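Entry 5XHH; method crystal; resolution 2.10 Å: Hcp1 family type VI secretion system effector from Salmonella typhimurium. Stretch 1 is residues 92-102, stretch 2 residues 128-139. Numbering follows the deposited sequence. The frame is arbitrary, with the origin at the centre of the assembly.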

# COMPACT_ATOMS: atom_id res chain seq x y z
N ASN A 92 -18.29 15.02 -3.35
CA ASN A 92 -18.13 14.47 -2.00
C ASN A 92 -16.77 13.81 -1.84
O ASN A 92 -16.50 12.77 -2.44
CB ASN A 92 -19.22 13.45 -1.69
CG ASN A 92 -18.99 12.75 -0.36
OD1 ASN A 92 -18.39 13.31 0.56
ND2 ASN A 92 -19.47 11.52 -0.25
N PRO A 93 -15.91 14.41 -1.01
CA PRO A 93 -14.54 13.92 -0.86
C PRO A 93 -14.29 12.95 0.29
O PRO A 93 -13.14 12.57 0.49
CB PRO A 93 -13.76 15.23 -0.63
CG PRO A 93 -14.82 16.33 -0.40
CD PRO A 93 -16.13 15.64 -0.24
N LEU A 94 -15.32 12.54 1.04
CA LEU A 94 -15.08 11.75 2.24
C LEU A 94 -14.30 10.48 1.90
O LEU A 94 -14.74 9.65 1.10
CB LEU A 94 -16.38 11.39 2.96
CG LEU A 94 -16.18 10.31 4.04
CD1 LEU A 94 -15.26 10.78 5.14
CD2 LEU A 94 -17.48 9.87 4.63
N GLU A 95 -13.15 10.35 2.53
CA GLU A 95 -12.29 9.18 2.40
C GLU A 95 -12.96 8.05 3.17
O GLU A 95 -12.74 7.86 4.37
CB GLU A 95 -10.90 9.50 2.90
CG GLU A 95 -10.34 10.72 2.16
CD GLU A 95 -9.17 11.38 2.86
OE1 GLU A 95 -8.71 10.86 3.91
OE2 GLU A 95 -8.71 12.42 2.37
N TYR A 96 -13.81 7.32 2.47
CA TYR A 96 -14.54 6.25 3.13
C TYR A 96 -13.63 5.08 3.49
O TYR A 96 -14.02 4.29 4.36
CB TYR A 96 -15.72 5.78 2.26
CG TYR A 96 -15.31 5.15 0.95
CD1 TYR A 96 -15.00 5.94 -0.14
CD2 TYR A 96 -15.24 3.76 0.80
CE1 TYR A 96 -14.61 5.37 -1.35
CE2 TYR A 96 -14.87 3.18 -0.40
CZ TYR A 96 -14.55 4.00 -1.48
OH TYR A 96 -14.16 3.46 -2.68
N LEU A 97 -12.44 4.93 2.88
CA LEU A 97 -11.67 3.72 3.14
C LEU A 97 -10.21 4.03 3.47
O LEU A 97 -9.56 4.78 2.73
CB LEU A 97 -11.76 2.75 1.95
CG LEU A 97 -11.00 1.42 2.00
CD1 LEU A 97 -11.48 0.49 3.15
CD2 LEU A 97 -11.08 0.70 0.63
N LYS A 98 -9.68 3.41 4.53
CA LYS A 98 -8.29 3.64 4.93
C LYS A 98 -7.63 2.36 5.44
O LYS A 98 -8.20 1.65 6.26
CB LYS A 98 -8.23 4.74 6.00
CG LYS A 98 -6.85 5.00 6.58
CD LYS A 98 -6.84 6.37 7.33
CE LYS A 98 -5.74 6.43 8.38
NZ LYS A 98 -5.48 7.80 8.99
N TYR A 99 -6.43 2.07 4.94
CA TYR A 99 -5.59 1.01 5.49
C TYR A 99 -4.33 1.65 6.05
O TYR A 99 -3.65 2.41 5.35
CB TYR A 99 -5.20 -0.04 4.45
CG TYR A 99 -6.34 -0.70 3.72
CD1 TYR A 99 -7.06 -1.73 4.30
CD2 TYR A 99 -6.67 -0.32 2.44
CE1 TYR A 99 -8.12 -2.35 3.62
CE2 TYR A 99 -7.72 -0.91 1.75
CZ TYR A 99 -8.43 -1.93 2.35
OH TYR A 99 -9.45 -2.51 1.66
N THR A 100 -3.99 1.30 7.28
CA THR A 100 -2.75 1.75 7.92
C THR A 100 -1.88 0.51 8.10
O THR A 100 -2.24 -0.40 8.86
CB THR A 100 -3.04 2.44 9.26
OG1 THR A 100 -3.84 3.60 9.01
CG2 THR A 100 -1.76 2.87 9.91
N PHE A 101 -0.77 0.46 7.38
CA PHE A 101 0.18 -0.64 7.44
C PHE A 101 1.37 -0.20 8.28
O PHE A 101 1.74 0.98 8.29
CB PHE A 101 0.68 -1.05 6.05
CG PHE A 101 -0.40 -1.29 5.03
CD1 PHE A 101 -0.87 -0.25 4.24
CD2 PHE A 101 -0.91 -2.56 4.82
CE1 PHE A 101 -1.85 -0.48 3.26
CE2 PHE A 101 -1.88 -2.79 3.86
CZ PHE A 101 -2.35 -1.76 3.09
N THR A 102 1.99 -1.15 8.98
CA THR A 102 3.22 -0.84 9.69
C THR A 102 4.30 -1.86 9.38
O THR A 102 4.01 -3.00 9.00
CB THR A 102 3.04 -0.78 11.21
OG1 THR A 102 2.83 -2.10 11.71
CG2 THR A 102 1.90 0.13 11.61
N SER A 128 5.93 -5.44 1.51
CA SER A 128 5.51 -6.37 2.54
C SER A 128 5.19 -5.57 3.80
O SER A 128 5.75 -4.51 4.03
CB SER A 128 6.59 -7.40 2.83
OG SER A 128 7.71 -6.75 3.39
N PHE A 129 4.23 -6.07 4.58
CA PHE A 129 3.87 -5.42 5.83
C PHE A 129 3.57 -6.50 6.86
O PHE A 129 3.08 -7.58 6.53
CB PHE A 129 2.65 -4.48 5.66
CG PHE A 129 1.42 -5.17 5.15
CD1 PHE A 129 1.18 -5.27 3.79
CD2 PHE A 129 0.50 -5.73 6.02
CE1 PHE A 129 0.04 -5.91 3.30
CE2 PHE A 129 -0.64 -6.37 5.55
CZ PHE A 129 -0.86 -6.45 4.17
N SER A 130 3.86 -6.20 8.12
CA SER A 130 3.54 -7.17 9.15
C SER A 130 2.22 -6.89 9.86
O SER A 130 1.66 -7.81 10.45
CB SER A 130 4.68 -7.29 10.16
OG SER A 130 5.18 -6.03 10.49
N THR A 131 1.70 -5.66 9.80
CA THR A 131 0.40 -5.38 10.41
C THR A 131 -0.41 -4.46 9.52
O THR A 131 0.13 -3.57 8.85
CB THR A 131 0.51 -4.72 11.80
OG1 THR A 131 0.59 -3.30 11.64
CG2 THR A 131 1.73 -5.21 12.57
N VAL A 132 -1.73 -4.65 9.56
CA VAL A 132 -2.65 -3.80 8.80
C VAL A 132 -3.87 -3.51 9.66
O VAL A 132 -4.36 -4.38 10.38
CB VAL A 132 -3.07 -4.42 7.45
CG1 VAL A 132 -3.74 -5.77 7.64
CG2 VAL A 132 -4.00 -3.48 6.66
N LYS A 133 -4.36 -2.28 9.56
CA LYS A 133 -5.58 -1.89 10.25
C LYS A 133 -6.44 -1.13 9.26
O LYS A 133 -5.99 -0.14 8.68
CB LYS A 133 -5.29 -1.03 11.48
CG LYS A 133 -6.51 -0.32 11.99
CD LYS A 133 -6.32 0.16 13.42
CE LYS A 133 -7.17 -0.66 14.38
NZ LYS A 133 -7.24 -0.08 15.77
N GLN A 134 -7.67 -1.58 9.06
CA GLN A 134 -8.55 -0.90 8.13
C GLN A 134 -9.67 -0.19 8.88
O GLN A 134 -10.16 -0.68 9.90
CB GLN A 134 -9.11 -1.88 7.08
CG GLN A 134 -10.33 -2.67 7.43
CD GLN A 134 -10.79 -3.58 6.27
OE1 GLN A 134 -11.74 -3.26 5.55
NE2 GLN A 134 -10.12 -4.71 6.11
N GLU A 135 -10.03 0.98 8.36
CA GLU A 135 -11.13 1.81 8.83
C GLU A 135 -12.04 2.11 7.65
O GLU A 135 -11.58 2.60 6.62
CB GLU A 135 -10.62 3.12 9.43
CG GLU A 135 -9.70 2.92 10.62
CD GLU A 135 -9.01 4.22 11.04
OE1 GLU A 135 -7.77 4.26 11.01
OE2 GLU A 135 -9.73 5.19 11.38
N TYR A 136 -13.32 1.83 7.82
CA TYR A 136 -14.36 2.13 6.85
C TYR A 136 -15.34 3.10 7.48
O TYR A 136 -15.74 2.92 8.63
CB TYR A 136 -15.09 0.83 6.42
CG TYR A 136 -16.20 1.07 5.42
CD1 TYR A 136 -15.95 1.06 4.05
CD2 TYR A 136 -17.50 1.31 5.84
CE1 TYR A 136 -16.96 1.29 3.14
CE2 TYR A 136 -18.52 1.55 4.94
CZ TYR A 136 -18.24 1.53 3.59
OH TYR A 136 -19.24 1.76 2.68
N VAL A 137 -15.74 4.13 6.74
CA VAL A 137 -16.69 5.12 7.23
C VAL A 137 -18.00 4.98 6.47
O VAL A 137 -18.10 5.36 5.30
CB VAL A 137 -16.15 6.55 7.10
CG1 VAL A 137 -17.22 7.54 7.56
CG2 VAL A 137 -14.85 6.72 7.89
N VAL A 138 -19.03 4.46 7.14
CA VAL A 138 -20.34 4.37 6.51
C VAL A 138 -20.95 5.76 6.40
O VAL A 138 -20.74 6.61 7.28
CB VAL A 138 -21.24 3.40 7.30
CG1 VAL A 138 -21.30 3.81 8.76
CG2 VAL A 138 -22.63 3.31 6.69
N GLN A 139 -21.67 6.02 5.31
CA GLN A 139 -22.21 7.36 5.03
C GLN A 139 -23.74 7.44 5.05
O GLN A 139 -24.44 6.46 5.33
CB GLN A 139 -21.70 7.84 3.67
CG GLN A 139 -20.23 8.18 3.66
CD GLN A 139 -19.61 8.18 2.27
OE1 GLN A 139 -19.46 9.23 1.65
NE2 GLN A 139 -19.23 7.00 1.78
O HOH W 1 -11.16 -3.91 2.86
O HOH W 2 -1.40 -1.43 11.28
O HOH W 3 -6.59 2.68 8.94

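Phe101 and Phe129 form the aromatic heart of the contact. The edge of the Phe101 ring points at the face of the Phe129 ring, with planes at 58°, so slightly positive ring hydrogens meet an electron-rich face; Phe101 CD2 lies 3.5 Å from Phe129 CG. Val132 packs beside them, Val132 CG2 lying 3.6 Å from Phe101 CE2. Val132 CG2 also lies 4.2 Å from Tyr99 CD1, so the apolar patch continues along this face of the sheet. Farther along, Tyr136 CE1 meets the edge of the Tyr96 ring, 3.8 Å from Tyr96 CD2. Leu94 CD2 adds a contact to Val137 CG1 at 3.8 Å.

The backbones beneath are antiparallel strands, 97-102 against 131-137. Lys98 and Glu135 exchange two hydrogen bonds, Lys98 N to Glu135 O and Glu135 N to Lys98 O, both 2.9 Å. Thr100 and Lys133 repeat the pattern. The intervening pairs, such as Tyr99 with Gln134, lack these bonds because their N-H and C=O groups point away from the partner strand.

Thr100, Thr102, Thr131 and Glu135 line the other face. Thr102 OG1 and Thr131 OG1 share a short hydrogen bond of 2.5 Å, in which either hydroxyl could donate. One water bridges Thr100 OG1 and Glu135 OE1, its oxygen 2.9 Å from each. At the outer end, the Asn92 amide donates from Asn92 ND2 to Gln139 OE1 at 3.0 Å.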